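Local coordinates for dermonecrotic toxin (Pasteurella multocida, PDB 2EBF), which acts as a potent mitogenic toxin that induces bone resorption and is associated with the severe progressive form of atrophic rhinitis in pigs, at residues 265-270 and 465-470; 181-186 and 320-325; 405-410 and 460-465. All blocks are in the same frame, centred on the assembly; numbering follows the deposited sequence.

Contact 1. Residues 265-270 and 465-470; sequences HSYEEM and NSVPPF
Glu268 and Tyr267, in the first turn of helix 267-273, meet the loop that follows strand 456-461, with Glu268 spanning three successive loop residues: Asn465, Ser466 and Val467. Traced outward, the Glu268 chain meets the loop along its whole length. Its CB sits 3.6 Å from Ser466 OG, a hydroxyl whose hydrogen bond runs to Ser463 O within its own loop. The next atom, Glu268 CG, packs 3.5 Å from Val467 CG2, so the methylene part of the acid serves as an apolar surface. A bend at chi2 (96°) then swings the carboxylate aside, toward the backbone of Asn465. Glu268 OE2 accepts from Asn465 N at 2.9 Å with an N-H...O angle of 154°, the donor standing above the carboxylate plane. The same oxygen accepts a second hydrogen bond, from a water 2.8 Å from Glu268 OE2, and this water accepts in turn from Val467 N at 3.0 Å. One buried oxygen thereby ties down two backbone N-H groups. The other branch of Val467 faces the tyrosine: Val467 CG1 lies 3.7 Å from Tyr267 OH and 3.9 Å from Tyr267 CE1, the two side chains crossing at about a right angle. The Tyr267 ring also stacks on Phe305 and touches Phe293 of helix 288-300. Within 265-270 itself, Ser266 OG accepts from Glu269 N, and His265 ND1 donates in its ring plane to Glu269 OE1, so the start of the helix is fixed from its own side as well. This is a serine N-capped helix start whose first-turn glutamate holds main-chain N-H groups of a connecting loop, one directly and one through a water, at a buried contact in the C2 part of the toxin.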
loop_
_atom_site.group_PDB
_atom_site.type_symbol
_atom_site.label_atom_id
_atom_site.label_comp_id
_atom_site.label_asym_id
_atom_site.label_seq_id
_atom_site.Cartn_x
_atom_site.Cartn_y
_atom_site.Cartn_z
ATOM N N HIS A 265 3.272 -4.992 -24.810
ATOM C CA HIS A 265 2.860 -6.133 -23.990
ATOM C C HIS A 265 3.740 -6.196 -22.764
ATOM O O HIS A 265 4.958 -6.093 -22.868
ATOM C CB HIS A 265 3.000 -7.455 -24.741
ATOM C CG HIS A 265 2.316 -7.480 -26.068
ATOM N ND1 HIS A 265 1.053 -8.001 -26.241
ATOM C CD2 HIS A 265 2.723 -7.061 -27.290
ATOM C CE1 HIS A 265 0.707 -7.899 -27.513
ATOM N NE2 HIS A 265 1.704 -7.332 -28.170
ATOM N N SER A 266 3.130 -6.394 -21.602
ATOM C CA SER A 266 3.895 -6.454 -20.368
ATOM C C SER A 266 4.713 -7.740 -20.305
ATOM O O SER A 266 4.346 -8.761 -20.900
ATOM C CB SER A 266 2.966 -6.337 -19.158
ATOM O OG SER A 266 2.165 -7.497 -19.014
ATOM N N TYR A 267 5.836 -7.670 -19.599
ATOM C CA TYR A 267 6.690 -8.822 -19.349
ATOM C C TYR A 267 5.877 -10.061 -18.973
ATOM O O TYR A 267 6.061 -11.133 -19.550
ATOM C CB TYR A 267 7.680 -8.488 -18.228
ATOM C CG TYR A 267 8.544 -9.645 -17.788
ATOM C CD1 TYR A 267 8.667 -9.972 -16.442
ATOM C CD2 TYR A 267 9.246 -10.406 -18.718
ATOM C CE1 TYR A 267 9.471 -11.032 -16.033
ATOM C CE2 TYR A 267 10.045 -11.465 -18.325
ATOM C CZ TYR A 267 10.155 -11.777 -16.991
ATOM O OH TYR A 267 10.952 -12.835 -16.613
ATOM N N GLU A 268 4.972 -9.894 -18.012
ATOM C CA GLU A 268 4.190 -11.008 -17.472
ATOM C C GLU A 268 3.171 -11.545 -18.464
ATOM O O GLU A 268 2.918 -12.754 -18.508
ATOM C CB GLU A 268 3.493 -10.595 -16.174
ATOM C CG GLU A 268 4.448 -10.321 -15.016
ATOM C CD GLU A 268 4.797 -8.849 -14.862
ATOM O OE1 GLU A 268 4.474 -8.043 -15.768
ATOM O OE2 GLU A 268 5.394 -8.498 -13.818
ATOM N N GLU A 269 2.584 -10.650 -19.251
ATOM C CA GLU A 269 1.672 -11.057 -20.309
ATOM C C GLU A 269 2.384 -11.979 -21.300
ATOM O O GLU A 269 1.870 -13.043 -21.663
ATOM C CB GLU A 269 1.114 -9.842 -21.039
ATOM C CG GLU A 269 0.313 -10.216 -22.281
ATOM C CD GLU A 269 -0.159 -9.024 -23.068
ATOM O OE1 GLU A 269 -0.644 -9.222 -24.198
ATOM O OE2 GLU A 269 -0.053 -7.889 -22.570
ATOM N N MET A 270 3.572 -11.565 -21.731
ATOM C CA MET A 270 4.358 -12.358 -22.663
ATOM C C MET A 270 4.790 -13.689 -22.060
ATOM O O MET A 270 4.690 -14.726 -22.718
ATOM C CB MET A 270 5.574 -11.572 -23.137
ATOM C CG MET A 270 5.211 -10.364 -23.952
ATOM S SD MET A 270 6.672 -9.713 -24.764
ATOM C CE MET A 270 5.940 -8.419 -25.752
ATOM N N ASN A 465 3.841 -8.548 -11.422
ATOM C CA ASN A 465 4.673 -9.228 -10.408
ATOM C C ASN A 465 4.350 -10.727 -10.276
ATOM O O ASN A 465 4.625 -11.351 -9.240
ATOM C CB ASN A 465 4.564 -8.510 -9.048
ATOM C CG ASN A 465 5.853 -8.574 -8.226
ATOM O OD1 ASN A 465 5.881 -8.160 -7.051
ATOM N ND2 ASN A 465 6.921 -9.068 -8.830
ATOM N N SER A 466 3.781 -11.301 -11.340
ATOM C CA SER A 466 3.279 -12.683 -11.314
ATOM C C SER A 466 4.242 -13.758 -11.829
ATOM O O SER A 466 3.925 -14.954 -11.764
ATOM C CB SER A 466 1.958 -12.774 -12.075
ATOM O OG SER A 466 2.145 -12.480 -13.446
ATOM N N VAL A 467 5.406 -13.343 -12.326
ATOM C CA VAL A 467 6.391 -14.273 -12.892
ATOM C C VAL A 467 7.348 -14.776 -11.804
ATOM O O VAL A 467 7.865 -13.981 -11.019
ATOM C CB VAL A 467 7.162 -13.620 -14.073
ATOM C CG1 VAL A 467 8.323 -14.502 -14.567
ATOM C CG2 VAL A 467 6.209 -13.326 -15.214
ATOM N N PRO A 468 7.572 -16.103 -11.740
ATOM C CA PRO A 468 8.542 -16.661 -10.791
ATOM C C PRO A 468 9.978 -16.148 -11.048
ATOM O O PRO A 468 10.242 -15.589 -12.114
ATOM C CB PRO A 468 8.423 -18.177 -11.016
ATOM C CG PRO A 468 7.819 -18.316 -12.373
ATOM C CD PRO A 468 6.912 -17.153 -12.537
ATOM N N PRO A 469 10.905 -16.341 -10.089
ATOM C CA PRO A 469 10.751 -17.100 -8.850
ATOM C C PRO A 469 10.035 -16.339 -7.740
ATOM O O PRO A 469 10.249 -15.133 -7.563
ATOM C CB PRO A 469 12.192 -17.403 -8.446
ATOM C CG PRO A 469 12.989 -16.286 -9.014
ATOM C CD PRO A 469 12.258 -15.765 -10.217
ATOM N N PHE A 470 9.188 -17.057 -7.008
ATOM C CA PHE A 470 8.579 -16.547 -5.789
ATOM C C PHE A 470 9.436 -16.967 -4.590
ATOM O O PHE A 470 8.951 -17.599 -3.653
ATOM C CB PHE A 470 7.142 -17.066 -5.657
ATOM C CG PHE A 470 6.150 -16.352 -6.538
ATOM C CD1 PHE A 470 5.420 -15.266 -6.052
ATOM C CD2 PHE A 470 5.943 -16.760 -7.854
ATOM C CE1 PHE A 470 4.494 -14.596 -6.875
ATOM C CE2 PHE A 470 5.023 -16.102 -8.676
ATOM C CZ PHE A 470 4.302 -15.017 -8.185
HETATM O O HOH W 1 6.709 -10.633 -12.503
#

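Contact 2. Residues 181-186 and 320-325; sequences DTVISA and SDRLSL
The Arg322 guanidinium and the Asp181 carboxylate meet at the guanidinium edge with their planes 62° apart, while Val183 CG2 comes in obliquely to Arg322 NH2 at 3.4 Å. The carboxylate belongs to an Asx turn following helix 171-180, and the arginine comes from helix 312-333. The salt bridge is side-on, both nitrogens converging on one oxygen: Arg322 NE lies 3.0 Å and Arg322 NH2 2.9 Å from Asp181 OD2, each meeting its syn side. Arg322 NH2 adds a weak bond to Asp181 OD1. That second oxygen mainly serves its own turn, accepting from Val183 N and, nearly straight (169°), from Ile184 N. Bends at chi2 and chi3 bring the arginine edge to this acid, and the remaining nitrogen, Arg322 NH1, makes a salt bridge with Asp464. The charged group therefore joins two loops to one helix, and the two acids probably stabilise its positive charge. Beside the ion pair, Ile184 CD1 packs 4.0 Å from Leu323 CG, with Phe177 touching both side chains. A water also meets the guanidinium, accepting from Arg322 NH2 at 2.8 Å and lying 2.8 Å from Thr182 OG1.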
loop_
_atom_site.group_PDB
_atom_site.type_symbol
_atom_site.label_atom_id
_atom_site.label_comp_id
_atom_site.label_asym_id
_atom_site.label_seq_id
_atom_site.Cartn_x
_atom_site.Cartn_y
_atom_site.Cartn_z
ATOM N N ASP A 181 12.146 -6.115 -4.154
ATOM C CA ASP A 181 11.425 -6.022 -5.419
ATOM C C ASP A 181 12.359 -5.864 -6.631
ATOM O O ASP A 181 13.220 -4.991 -6.646
ATOM C CB ASP A 181 10.395 -4.898 -5.351
ATOM C CG ASP A 181 9.542 -4.819 -6.589
ATOM O OD1 ASP A 181 9.991 -4.180 -7.555
ATOM O OD2 ASP A 181 8.420 -5.376 -6.595
ATOM N N THR A 182 12.188 -6.721 -7.641
ATOM C CA THR A 182 13.112 -6.736 -8.794
ATOM C C THR A 182 13.074 -5.473 -9.661
ATOM O O THR A 182 13.967 -5.260 -10.493
ATOM C CB THR A 182 12.932 -7.982 -9.696
ATOM O OG1 THR A 182 11.648 -7.945 -10.332
ATOM C CG2 THR A 182 13.071 -9.268 -8.882
ATOM N N VAL A 183 12.051 -4.642 -9.465
ATOM C CA VAL A 183 11.956 -3.374 -10.177
ATOM C C VAL A 183 12.454 -2.241 -9.278
ATOM O O VAL A 183 13.420 -1.556 -9.616
ATOM C CB VAL A 183 10.525 -3.109 -10.691
ATOM C CG1 VAL A 183 10.393 -1.695 -11.261
ATOM C CG2 VAL A 183 10.140 -4.161 -11.736
ATOM N N ILE A 184 11.815 -2.073 -8.123
ATOM C CA ILE A 184 12.107 -0.942 -7.237
ATOM C C ILE A 184 13.580 -0.898 -6.829
ATOM O O ILE A 184 14.179 0.182 -6.762
ATOM C CB ILE A 184 11.216 -0.960 -5.953
ATOM C CG1 ILE A 184 9.726 -1.038 -6.302
ATOM C CG2 ILE A 184 11.500 0.271 -5.074
ATOM C CD1 ILE A 184 8.819 -1.359 -5.099
ATOM N N SER A 185 14.168 -2.063 -6.553
ATOM C CA SER A 185 15.531 -2.100 -6.036
ATOM C C SER A 185 16.616 -2.098 -7.119
ATOM O O SER A 185 17.802 -2.135 -6.800
ATOM C CB SER A 185 15.729 -3.321 -5.132
ATOM O OG SER A 185 15.721 -4.517 -5.899
ATOM N N ALA A 186 16.215 -2.076 -8.384
ATOM C CA ALA A 186 17.165 -2.191 -9.487
ATOM C C ALA A 186 17.632 -0.817 -9.975
ATOM O O ALA A 186 16.807 0.034 -10.303
ATOM C CB ALA A 186 16.542 -2.987 -10.641
ATOM N N SER A 320 5.681 3.236 -8.030
ATOM C CA SER A 320 4.715 3.878 -7.155
ATOM C C SER A 320 3.392 3.116 -7.046
ATOM O O SER A 320 2.786 3.084 -5.979
ATOM C CB SER A 320 4.490 5.335 -7.565
ATOM O OG SER A 320 3.952 5.413 -8.854
ATOM N N ASP A 321 2.955 2.484 -8.136
ATOM C CA ASP A 321 1.782 1.603 -8.072
ATOM C C ASP A 321 2.002 0.409 -7.150
ATOM O O ASP A 321 1.121 0.059 -6.375
ATOM C CB ASP A 321 1.378 1.111 -9.467
ATOM C CG ASP A 321 0.713 2.197 -10.297
ATOM O OD1 ASP A 321 0.506 3.309 -9.770
ATOM O OD2 ASP A 321 0.390 1.944 -11.480
ATOM N N ARG A 322 3.167 -0.223 -7.253
ATOM C CA ARG A 322 3.469 -1.402 -6.438
ATOM C C ARG A 322 3.506 -1.043 -4.954
ATOM O O ARG A 322 2.994 -1.781 -4.119
ATOM C CB ARG A 322 4.793 -2.044 -6.842
ATOM C CG ARG A 322 4.842 -2.502 -8.288
ATOM C CD ARG A 322 4.868 -3.988 -8.454
ATOM N NE ARG A 322 6.223 -4.512 -8.522
ATOM C CZ ARG A 322 6.776 -5.143 -9.558
ATOM N NH1 ARG A 322 6.122 -5.356 -10.698
ATOM N NH2 ARG A 322 8.025 -5.561 -9.444
ATOM N N LEU A 323 4.106 0.091 -4.621
ATOM C CA LEU A 323 4.141 0.496 -3.213
ATOM C C LEU A 323 2.750 0.794 -2.672
ATOM O O LEU A 323 2.413 0.398 -1.559
ATOM C CB LEU A 323 5.076 1.688 -3.008
ATOM C CG LEU A 323 6.548 1.309 -3.161
ATOM C CD1 LEU A 323 7.348 2.543 -3.478
ATOM C CD2 LEU A 323 7.049 0.601 -1.872
ATOM N N SER A 324 1.941 1.491 -3.463
ATOM C CA SER A 324 0.569 1.777 -3.072
ATOM C C SER A 324 -0.260 0.507 -2.939
ATOM O O SER A 324 -1.089 0.418 -2.051
ATOM C CB SER A 324 -0.113 2.701 -4.091
ATOM O OG SER A 324 0.577 3.943 -4.175
ATOM N N LEU A 325 -0.075 -0.455 -3.835
ATOM C CA LEU A 325 -0.857 -1.694 -3.759
ATOM C C LEU A 325 -0.455 -2.547 -2.566
ATOM O O LEU A 325 -1.316 -3.105 -1.885
ATOM C CB LEU A 325 -0.768 -2.504 -5.059
ATOM C CG LEU A 325 -1.450 -1.859 -6.274
ATOM C CD1 LEU A 325 -1.162 -2.655 -7.544
ATOM C CD2 LEU A 325 -2.957 -1.714 -6.068
HETATM O O HOH W 2 8.883 -7.987 -10.475
#

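Contact 3. Residues 405-410 and 460-465; sequences LPYDIV and IGHSDN
A beta-alpha-beta crossover links the neighbouring parallel strands 399-402 and 456-461 of the mixed sheet, and here the start of its first helix, 407-418, meets the end of the second strand, at the sheet edge. Pro406 and Gly461 form a parallel bridge with their CA atoms 4.0 Å apart, and Gly461 N gives a weak hydrogen bond to Leu405 O. Beyond the strand the helix takes over through Asp408, whose carboxylate holds Ser463 with both oxygens. Asp408 OD1 accepts from Ser463 N at 2.9 Å (163°), and Asp408 OD2 receives the Ser463 OG hydroxyl at 2.6 Å through its syn lone pair. With chi1 at 57°, Asp408 CG sits between the backbone N and carbonyl carbon of its own residue, which turns the acid toward the loop. The serine is flanked by apolar atoms as well: Pro406 CB lies 3.7 Å from Ser463 CB, and Ile409 CG1 lies 3.8 Å from Ser463 OG. On the other flank the Tyr407 and His462 rings pass obliquely, centroids 5.5 Å apart and planes at 38°, next to helix 473-490. Met430 of helix 425-434 packs against Pro406 and Ile409. This is the C-terminal end of neighbouring parallel strands in an alpha/beta sheet, where a helix N terminus holds the loop leaving the edge strand.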
loop_
_atom_site.group_PDB
_atom_site.type_symbol
_atom_site.label_atom_id
_atom_site.label_comp_id
_atom_site.label_asym_id
_atom_site.label_seq_id
_atom_site.Cartn_x
_atom_site.Cartn_y
_atom_site.Cartn_z
ATOM N N LEU A 405 -5.751 -17.031 -14.511
ATOM C CA LEU A 405 -5.796 -16.054 -15.583
ATOM C C LEU A 405 -5.832 -14.653 -14.990
ATOM O O LEU A 405 -6.506 -14.438 -13.984
ATOM C CB LEU A 405 -7.007 -16.284 -16.478
ATOM C CG LEU A 405 -6.984 -17.572 -17.303
ATOM C CD1 LEU A 405 -8.325 -17.751 -17.999
ATOM C CD2 LEU A 405 -5.831 -17.560 -18.319
ATOM N N PRO A 406 -5.084 -13.712 -15.596
ATOM C CA PRO A 406 -5.067 -12.305 -15.179
ATOM C C PRO A 406 -6.176 -11.455 -15.801
ATOM O O PRO A 406 -6.219 -11.296 -17.019
ATOM C CB PRO A 406 -3.697 -11.827 -15.651
ATOM C CG PRO A 406 -3.373 -12.692 -16.831
ATOM C CD PRO A 406 -4.149 -13.967 -16.710
ATOM N N TYR A 407 -7.061 -10.909 -14.966
ATOM C CA TYR A 407 -8.187 -10.132 -15.477
ATOM C C TYR A 407 -7.733 -8.898 -16.247
ATOM O O TYR A 407 -8.395 -8.494 -17.191
ATOM C CB TYR A 407 -9.172 -9.738 -14.368
ATOM C CG TYR A 407 -8.650 -8.745 -13.353
ATOM C CD1 TYR A 407 -8.679 -7.366 -13.606
ATOM C CD2 TYR A 407 -8.152 -9.178 -12.125
ATOM C CE1 TYR A 407 -8.194 -6.455 -12.662
ATOM C CE2 TYR A 407 -7.670 -8.274 -11.177
ATOM C CZ TYR A 407 -7.698 -6.929 -11.445
ATOM O OH TYR A 407 -7.231 -6.055 -10.502
ATOM N N ASP A 408 -6.597 -8.323 -15.843
ATOM C CA ASP A 408 -6.084 -7.088 -16.445
ATOM C C ASP A 408 -5.626 -7.264 -17.893
ATOM O O ASP A 408 -5.461 -6.278 -18.620
ATOM C CB ASP A 408 -4.968 -6.460 -15.581
ATOM C CG ASP A 408 -3.795 -7.405 -15.333
ATOM O OD1 ASP A 408 -4.009 -8.491 -14.763
ATOM O OD2 ASP A 408 -2.644 -7.048 -15.684
ATOM N N ILE A 409 -5.430 -8.511 -18.312
ATOM C CA ILE A 409 -5.019 -8.796 -19.683
ATOM C C ILE A 409 -6.136 -9.432 -20.516
ATOM O O ILE A 409 -6.292 -9.098 -21.691
ATOM C CB ILE A 409 -3.739 -9.688 -19.738
ATOM C CG1 ILE A 409 -2.604 -9.093 -18.884
ATOM C CG2 ILE A 409 -3.289 -9.922 -21.202
ATOM C CD1 ILE A 409 -2.234 -7.646 -19.215
ATOM N N VAL A 410 -6.913 -10.333 -19.912
ATOM C CA VAL A 410 -7.835 -11.174 -20.691
ATOM C C VAL A 410 -9.325 -11.148 -20.317
ATOM O O VAL A 410 -10.094 -11.946 -20.857
ATOM C CB VAL A 410 -7.351 -12.654 -20.758
ATOM C CG1 VAL A 410 -5.974 -12.747 -21.401
ATOM C CG2 VAL A 410 -7.372 -13.313 -19.373
ATOM N N ILE A 460 -9.531 -13.778 -11.729
ATOM C CA ILE A 460 -9.201 -12.918 -10.587
ATOM C C ILE A 460 -7.693 -12.753 -10.360
ATOM O O ILE A 460 -7.271 -12.093 -9.407
ATOM C CB ILE A 460 -9.889 -13.373 -9.269
ATOM C CG1 ILE A 460 -9.420 -14.779 -8.859
ATOM C CG2 ILE A 460 -11.406 -13.278 -9.405
ATOM C CD1 ILE A 460 -9.698 -15.132 -7.392
ATOM N N GLY A 461 -6.887 -13.341 -11.241
ATOM C CA GLY A 461 -5.442 -13.094 -11.227
ATOM C C GLY A 461 -5.165 -11.668 -11.660
ATOM O O GLY A 461 -5.965 -11.053 -12.367
ATOM N N HIS A 462 -4.034 -11.140 -11.221
ATOM C CA HIS A 462 -3.566 -9.820 -11.617
ATOM C C HIS A 462 -2.122 -10.008 -12.075
ATOM O O HIS A 462 -1.288 -10.505 -11.309
ATOM C CB HIS A 462 -3.671 -8.855 -10.430
ATOM C CG HIS A 462 -3.256 -7.447 -10.738
ATOM N ND1 HIS A 462 -4.022 -6.591 -11.503
ATOM C CD2 HIS A 462 -2.164 -6.738 -10.360
ATOM C CE1 HIS A 462 -3.417 -5.420 -11.591
ATOM N NE2 HIS A 462 -2.286 -5.482 -10.906
ATOM N N SER A 463 -1.829 -9.623 -13.317
ATOM C CA SER A 463 -0.557 -9.997 -13.957
ATOM C C SER A 463 0.720 -9.369 -13.389
ATOM O O SER A 463 1.798 -9.960 -13.482
ATOM C CB SER A 463 -0.619 -9.788 -15.478
ATOM O OG SER A 463 -0.473 -8.425 -15.819
ATOM N N ASP A 464 0.622 -8.189 -12.788
ATOM C CA ASP A 464 1.844 -7.512 -12.357
ATOM C C ASP A 464 2.538 -8.310 -11.254
ATOM O O ASP A 464 1.894 -8.705 -10.275
ATOM C CB ASP A 464 1.542 -6.079 -11.899
ATOM C CG ASP A 464 2.787 -5.330 -11.479
ATOM O OD1 ASP A 464 2.763 -4.723 -10.388
ATOM O OD2 ASP A 464 3.796 -5.349 -12.223
ATOM N N ASN A 465 3.841 -8.548 -11.422
ATOM C CA ASN A 465 4.673 -9.228 -10.408
ATOM C C ASN A 465 4.350 -10.727 -10.276
ATOM O O ASN A 465 4.625 -11.351 -9.240
ATOM C CB ASN A 465 4.564 -8.510 -9.048
ATOM C CG ASN A 465 5.853 -8.574 -8.226
ATOM O OD1 ASN A 465 5.881 -8.160 -7.051
ATOM N ND2 ASN A 465 6.921 -9.068 -8.830
#

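Overall arrangement
From the N terminus of this C-terminal part of the toxin, residues 181-186 come first and open contact 2; 265-270 open contact 1 before 320-325 close contact 2, so these two loops cross. Contact 3 then opens at 405-410 and closes at 460-465, nested inside the loop that contact 1 completes immediately afterwards at 465-470. Contacts 1 and 3 share Asn465, their centres about 10 Å apart. Asp464, just before it, joins contact 3 to contact 2 through its salt bridge with Arg322. The loop after strand 456-461 thus ties the alpha/beta sheet to helices 267-273 and 312-333 within the C2 part of the toxin.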